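Endo-1,4-beta-xylanase (Pseudoalteromonas haloplanktis, PDB 1H12) hydrolyses internal beta-1,4 linkages of xylan as a cold-adapted family 8 glycoside hydrolase, and probably has activity on cellulose and cereal beta-glucans too. Local coordinates at residues D73-E78 with A105-P110; N238-V243 with R284-V289. All coordinates share one frame; numbering follows the deposited sequence. Where two conformers were deposited one is given.

Contact 1 of 2, residues D73-E78 with A105-P110; sequences DDIRTE and AYQKNP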
loop_
_atom_site.group_PDB
_atom_site.type_symbol
_atom_site.label_atom_id
_atom_site.label_comp_id
_atom_site.label_asym_id
_atom_site.label_seq_id
_atom_site.Cartn_x
_atom_site.Cartn_y
_atom_site.Cartn_z
ATOM N N ASP A 73 -12.675 13.507 10.633
ATOM C CA ASP A 73 -11.355 12.893 10.596
ATOM C C ASP A 73 -11.399 11.547 11.342
ATOM O O ASP A 73 -12.061 11.419 12.385
ATOM C CB ASP A 73 -10.345 13.781 11.319
ATOM C CG ASP A 73 -10.109 15.115 10.650
ATOM O OD1 ASP A 73 -10.536 15.310 9.495
ATOM O OD2 ASP A 73 -9.448 15.945 11.296
ATOM N N ASP A 74 -10.651 10.578 10.863
ATOM C CA ASP A 74 -10.539 9.299 11.531
ATOM C C ASP A 74 -9.111 8.800 11.414
ATOM O O ASP A 74 -8.236 9.543 10.978
ATOM C CB ASP A 74 -11.630 8.343 11.076
ATOM C CG ASP A 74 -11.592 7.986 9.608
ATOM O OD1 ASP A 74 -10.514 7.912 9.034
ATOM O OD2 ASP A 74 -12.672 7.744 8.982
ATOM N N ILE A 75 -8.879 7.580 11.888
ATOM C CA ILE A 75 -7.515 7.045 11.979
ATOM C C ILE A 75 -7.605 5.616 11.440
ATOM O O ILE A 75 -8.450 4.841 11.904
ATOM C CB ILE A 75 -7.022 7.045 13.435
ATOM C CG1 ILE A 75 -7.183 8.438 14.053
ATOM C CG2 ILE A 75 -5.615 6.523 13.494
ATOM C CD1 ILE A 75 -6.900 8.469 15.536
ATOM N N ARG A 76 -6.775 5.289 10.457
ATOM C CA ARG A 76 -6.884 4.039 9.714
ATOM C C ARG A 76 -5.608 3.215 9.823
ATOM O O ARG A 76 -4.486 3.718 9.894
ATOM C CB ARG A 76 -7.217 4.352 8.257
ATOM C CG ARG A 76 -8.575 5.012 8.126
ATOM C CD ARG A 76 -8.986 5.424 6.746
ATOM N NE ARG A 76 -10.246 6.154 6.859
ATOM C CZ ARG A 76 -11.237 6.118 6.002
ATOM N NH1 ARG A 76 -11.136 5.479 4.827
ATOM N NH2 ARG A 76 -12.338 6.802 6.310
ATOM N N THR A 77 -5.756 1.906 9.786
ATOM C CA THR A 77 -4.630 1.000 9.822
ATOM C C THR A 77 -3.767 1.086 8.572
ATOM O O THR A 77 -2.535 0.964 8.681
ATOM C CB THR A 77 -5.022 -0.449 10.112
ATOM O OG1 THR A 77 -6.044 -0.835 9.179
ATOM C CG2 THR A 77 -5.485 -0.604 11.524
ATOM N N GLU A 78 -4.356 1.282 7.399
ATOM C CA GLU A 78 -3.559 1.441 6.198
ATOM C C GLU A 78 -2.586 2.603 6.353
ATOM O O GLU A 78 -1.379 2.456 6.215
ATOM C CB GLU A 78 -4.452 1.587 4.979
ATOM C CG GLU A 78 -4.976 0.235 4.508
ATOM C CD GLU A 78 -6.063 0.317 3.431
ATOM O OE1 GLU A 78 -6.544 1.425 3.125
ATOM O OE2 GLU A 78 -6.452 -0.761 2.884
ATOM N N ALA A 105 -1.309 -0.356 20.982
ATOM C CA ALA A 105 -2.129 -0.009 22.132
ATOM C C ALA A 105 -3.599 0.173 21.761
ATOM O O ALA A 105 -4.470 -0.231 22.534
ATOM C CB ALA A 105 -1.648 1.279 22.778
ATOM N N TYR A 106 -3.861 0.839 20.651
ATOM C CA TYR A 106 -5.184 1.366 20.379
ATOM C C TYR A 106 -5.882 0.740 19.170
ATOM O O TYR A 106 -7.114 0.682 19.152
ATOM C CB TYR A 106 -5.117 2.886 20.230
ATOM C CG TYR A 106 -4.504 3.597 21.382
ATOM C CD1 TYR A 106 -5.003 3.465 22.664
ATOM C CD2 TYR A 106 -3.394 4.411 21.238
ATOM C CE1 TYR A 106 -4.435 4.119 23.740
ATOM C CE2 TYR A 106 -2.820 5.050 22.303
ATOM C CZ TYR A 106 -3.334 4.884 23.564
ATOM O OH TYR A 106 -2.743 5.557 24.623
ATOM N N GLN A 107 -5.143 0.317 18.146
ATOM C CA GLN A 107 -5.749 -0.350 17.009
ATOM C C GLN A 107 -5.967 -1.830 17.221
ATOM O O GLN A 107 -6.956 -2.399 16.740
ATOM C CB GLN A 107 -4.968 -0.058 15.714
ATOM C CG GLN A 107 -5.061 1.382 15.295
ATOM C CD GLN A 107 -4.112 1.764 14.152
ATOM O OE1 GLN A 107 -2.947 1.368 14.148
ATOM N NE2 GLN A 107 -4.609 2.584 13.225
ATOM N N LYS A 108 -5.047 -2.499 17.916
ATOM C CA LYS A 108 -5.134 -3.943 18.080
ATOM C C LYS A 108 -6.392 -4.322 18.846
ATOM O O LYS A 108 -6.594 -3.846 19.988
ATOM C CB LYS A 108 -3.914 -4.453 18.824
ATOM C CG LYS A 108 -3.865 -5.942 18.907
ATOM C CD LYS A 108 -2.735 -6.432 19.846
ATOM C CE LYS A 108 -2.911 -7.877 20.206
ATOM N NZ LYS A 108 -1.901 -8.307 21.192
ATOM N N ASN A 109 -7.168 -5.246 18.336
ATOM C CA ASN A 109 -8.265 -5.856 19.104
ATOM C C ASN A 109 -7.660 -6.884 20.047
ATOM O O ASN A 109 -6.749 -7.645 19.689
ATOM C CB ASN A 109 -9.250 -6.553 18.178
ATOM C CG ASN A 109 -10.024 -5.631 17.278
ATOM O OD1 ASN A 109 -10.165 -5.935 16.030
ATOM N ND2 ASN A 109 -10.595 -4.604 17.786
ATOM N N PRO A 110 -8.179 -6.972 21.281
ATOM C CA PRO A 110 -7.599 -7.885 22.238
ATOM C C PRO A 110 -7.574 -9.327 21.793
ATOM O O PRO A 110 -8.473 -9.799 21.081
ATOM C CB PRO A 110 -8.493 -7.731 23.483
ATOM C CG PRO A 110 -9.540 -6.891 23.108
ATOM C CD PRO A 110 -9.250 -6.188 21.833
HETATM O O HOH W 1 -7.418 2.384 12.872
#

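Contact 2 of 2, residues N238-V243 with R284-V289; sequences NHFTKV and RVIMNV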
loop_
_atom_site.group_PDB
_atom_site.type_symbol
_atom_site.label_atom_id
_atom_site.label_comp_id
_atom_site.label_asym_id
_atom_site.label_seq_id
_atom_site.Cartn_x
_atom_site.Cartn_y
_atom_site.Cartn_z
ATOM N N ASN A 238 -4.218 -13.695 -13.163
ATOM C CA ASN A 238 -5.584 -14.054 -13.544
ATOM C C ASN A 238 -6.482 -12.830 -13.596
ATOM O O ASN A 238 -7.308 -12.696 -14.501
ATOM C CB ASN A 238 -6.137 -15.106 -12.587
ATOM C CG ASN A 238 -5.529 -16.481 -12.764
ATOM O OD1 ASN A 238 -4.902 -16.768 -13.802
ATOM N ND2 ASN A 238 -5.742 -17.362 -11.758
ATOM N N HIS A 239 -6.366 -11.957 -12.590
ATOM C CA HIS A 239 -7.168 -10.740 -12.580
ATOM C C HIS A 239 -6.878 -9.890 -13.796
ATOM O O HIS A 239 -7.808 -9.398 -14.452
ATOM C CB HIS A 239 -6.869 -9.975 -11.285
ATOM C CG HIS A 239 -7.781 -8.808 -11.047
ATOM N ND1 HIS A 239 -9.131 -8.944 -10.871
ATOM C CD2 HIS A 239 -7.524 -7.487 -10.984
ATOM C CE1 HIS A 239 -9.648 -7.711 -10.676
ATOM N NE2 HIS A 239 -8.696 -6.804 -10.753
ATOM N N PHE A 240 -5.618 -9.710 -14.118
ATOM C CA PHE A 240 -5.258 -8.925 -15.289
ATOM C C PHE A 240 -5.735 -9.551 -16.580
ATOM O O PHE A 240 -6.091 -8.838 -17.514
ATOM C CB PHE A 240 -3.779 -8.529 -15.278
ATOM C CG PHE A 240 -3.527 -7.327 -14.412
ATOM C CD1 PHE A 240 -3.892 -6.081 -14.862
ATOM C CD2 PHE A 240 -2.945 -7.434 -13.128
ATOM C CE1 PHE A 240 -3.707 -4.961 -14.083
ATOM C CE2 PHE A 240 -2.755 -6.318 -12.361
ATOM C CZ PHE A 240 -3.152 -5.089 -12.835
ATOM N N THR A 241 -5.748 -10.863 -16.679
ATOM C CA THR A 241 -6.338 -11.530 -17.837
ATOM C C THR A 241 -7.823 -11.213 -17.912
ATOM O O THR A 241 -8.339 -10.908 -18.978
ATOM C CB THR A 241 -6.092 -13.034 -17.746
ATOM O OG1 THR A 241 -4.681 -13.316 -17.780
ATOM C CG2 THR A 241 -6.775 -13.805 -18.901
ATOM N N LYS A 242 -8.508 -11.300 -16.808
ATOM C CA LYS A 242 -9.948 -11.092 -16.763
ATOM C C LYS A 242 -10.340 -9.665 -17.024
ATOM O O LYS A 242 -11.416 -9.443 -17.590
ATOM C CB LYS A 242 -10.550 -11.592 -15.452
ATOM C CG LYS A 242 -10.410 -13.097 -15.245
ATOM C CD LYS A 242 -11.462 -13.795 -15.571
ATOM C CE LYS A 242 -11.434 -15.259 -14.913
ATOM N NZ LYS A 242 -12.914 -15.576 -15.058
ATOM N N VAL A 243 -9.499 -8.685 -16.671
ATOM C CA VAL A 243 -9.844 -7.296 -16.964
ATOM C C VAL A 243 -9.344 -6.795 -18.320
ATOM O O VAL A 243 -9.624 -5.670 -18.687
ATOM C CB VAL A 243 -9.436 -6.312 -15.845
ATOM C CG1 VAL A 243 -10.105 -6.676 -14.550
ATOM C CG2 VAL A 243 -7.935 -6.170 -15.688
ATOM N N ARG A 284 -3.816 1.210 -6.287
ATOM C CA ARG A 284 -2.564 0.671 -5.791
ATOM C C ARG A 284 -2.122 -0.596 -6.499
ATOM O O ARG A 284 -0.981 -1.005 -6.313
ATOM C CB ARG A 284 -2.681 0.383 -4.261
ATOM C CG ARG A 284 -2.990 1.617 -3.445
ATOM C CD ARG A 284 -2.789 1.409 -1.961
ATOM N NE ARG A 284 -3.613 0.394 -1.304
ATOM C CZ ARG A 284 -4.825 0.599 -0.826
ATOM N NH1 ARG A 284 -5.476 1.698 -1.090
ATOM N NH2 ARG A 284 -5.368 -0.285 -0.059
ATOM N N VAL A 285 -2.994 -1.219 -7.263
ATOM C CA VAL A 285 -2.640 -2.492 -7.875
ATOM C C VAL A 285 -1.429 -2.365 -8.783
ATOM O O VAL A 285 -0.461 -3.117 -8.618
ATOM C CB VAL A 285 -3.819 -3.133 -8.593
ATOM C CG1 VAL A 285 -3.401 -4.424 -9.256
ATOM C CG2 VAL A 285 -4.990 -3.386 -7.653
ATOM N N ILE A 286 -1.439 -1.452 -9.755
ATOM C CA ILE A 286 -0.275 -1.385 -10.627
ATOM C C ILE A 286 0.972 -0.824 -9.914
ATOM O O ILE A 286 2.089 -1.133 -10.307
ATOM C CB ILE A 286 -0.529 -0.744 -11.981
ATOM C CG1 ILE A 286 -0.879 0.760 -11.900
ATOM C CG2 ILE A 286 -1.564 -1.566 -12.757
ATOM C CD1 ILE A 286 -0.939 1.434 -13.274
ATOM N N MET A 287 0.772 -0.063 -8.837
ATOM C CA MET A 287 1.883 0.290 -7.962
ATOM C C MET A 287 2.531 -0.992 -7.392
ATOM O O MET A 287 3.759 -1.121 -7.407
ATOM C CB MET A 287 1.385 1.186 -6.833
ATOM C CG MET A 287 2.393 1.664 -5.881
ATOM S SD MET A 287 1.661 2.610 -4.565
ATOM C CE MET A 287 0.744 1.686 -3.642
ATOM N N ASN A 288 1.695 -1.896 -6.898
ATOM C CA ASN A 288 2.175 -3.150 -6.359
ATOM C C ASN A 288 2.849 -4.009 -7.415
ATOM O O ASN A 288 3.811 -4.713 -7.125
ATOM C CB ASN A 288 1.036 -3.925 -5.733
ATOM C CG ASN A 288 0.417 -3.274 -4.535
ATOM O OD1 ASN A 288 1.055 -2.452 -3.844
ATOM N ND2 ASN A 288 -0.819 -3.658 -4.233
ATOM N N VAL A 289 2.332 -3.990 -8.640
ATOM C CA VAL A 289 2.953 -4.723 -9.751
ATOM C C VAL A 289 4.355 -4.143 -10.027
ATOM O O VAL A 289 5.299 -4.902 -10.226
ATOM C CB VAL A 289 2.050 -4.720 -10.982
ATOM C CG1 VAL A 289 2.747 -5.346 -12.180
ATOM C CG2 VAL A 289 0.756 -5.450 -10.716
#

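Contact 1 of 2, residues D73-E78 with A105-P110
With CG anti to its carbonyl carbon (chi1 -67°) and the chain extended past CG, Gln-107 leans from helix 93-107 toward the turn from strand to helix at Ile-75 to Thr-77. The Gln-107 and Thr-77 side chains run past each other in opposite directions, and the Thr-77 methyl CG2 lies 3.7 Å from Gln-107 NE2 and almost as near to CD. Ile-75 adds a looser touch, its own CG2 slanting in at NE2. Although Arg-76 O is 3.5 Å from Gln-107 NE2, the polar link runs through water: the amide donates to a water at 2.8 Å from Gln-107 NE2, and that water donates to Ile-75 O, also at 2.8 Å. A single ordered water thus couples a buried amide N-H to a strand carbonyl. The CB of Arg-76 points away from Gln-107, and its guanidinium grips Asp-74 side-on, with NE 2.8 Å from OD1 in an almost straight bond (175°) while NH2 meets the syn lone pair of OD2. Arg-76 also holds the N-cap position of helix 77-89, so the contact illustrates a strand-to-helix junction, here leaving the central strand of this chain's five-stranded antiparallel sheet, beside the (alpha/alpha)6 barrel of family 8.

Contact 2 of 2, residues N238-V243 with R284-V289
The phenyl ring of Phe-240 receives Val-285, Ile-286 and Val-289 at oblique angles, all three around its far CE2 and CZ atoms. Val-285 comes nearest, its CG1 3.6 Å from Phe-240 CZ and only slightly farther from CE2; this methyl is anti to the backbone N (chi1 178°). Ile-286 crosses the aromatic side chain at about a right angle and offers CG2, 3.9 Å from Phe-240 CZ, while the rest of its chain leads away. One helical turn beyond Val-285, Val-289 sets CG2 at 4.0 Å from Phe-240 CE2. Beside this apolar group lies a second flat one: the imidazole of His-239 carries Val-243 CG1 on one face, 4.0 Å above the ring plane and displaced toward its rim. Both imidazole nitrogens are engaged, ND1 with the carbonyl of Gly-260 and NE2 with the backbone N of Thr-253, which fixes how this ring is turned.

The axes of segments 238-243 and 284-289 come no closer than 13.1 Å, with 130° between their N-to-C directions, so one long side chain has to bridge the interval. Shortening Phe-240 to an alanine is likely to open a gap between the two helices and leave Val-285, Ile-286 and Val-289 without the ring they share. Other helices close in on the same cluster: Phe-240 also meets Ala-305 of helix 300-318, Val-289 packs on His-302 and Val-306 of that helix, and Ile-286 reaches both Leu-310 there and Asn-348 and Ala-351 of helix 342-351.

In the fold
Both contacts are buried, yet they lie on opposite sides of the chain's centre, their own centres about 28 Å apart, and they share no helix or strand. Contact 1 joins the five-stranded sheet and the start of helix 77-89 to helix 93-107, where methyl contacts are joined by a water bridge to one strand carbonyl. Contact 2 lies wholly between helices, and its link is purely aliphatic-aromatic packing. A salt bridge nevertheless connects the two: Glu-78 OE2, in 73-78, lies 3.2 Å from Arg-284 NH2, in 284-289, although neither residue touches across its own contact; Asp-144 gives that arginine a second acidic partner.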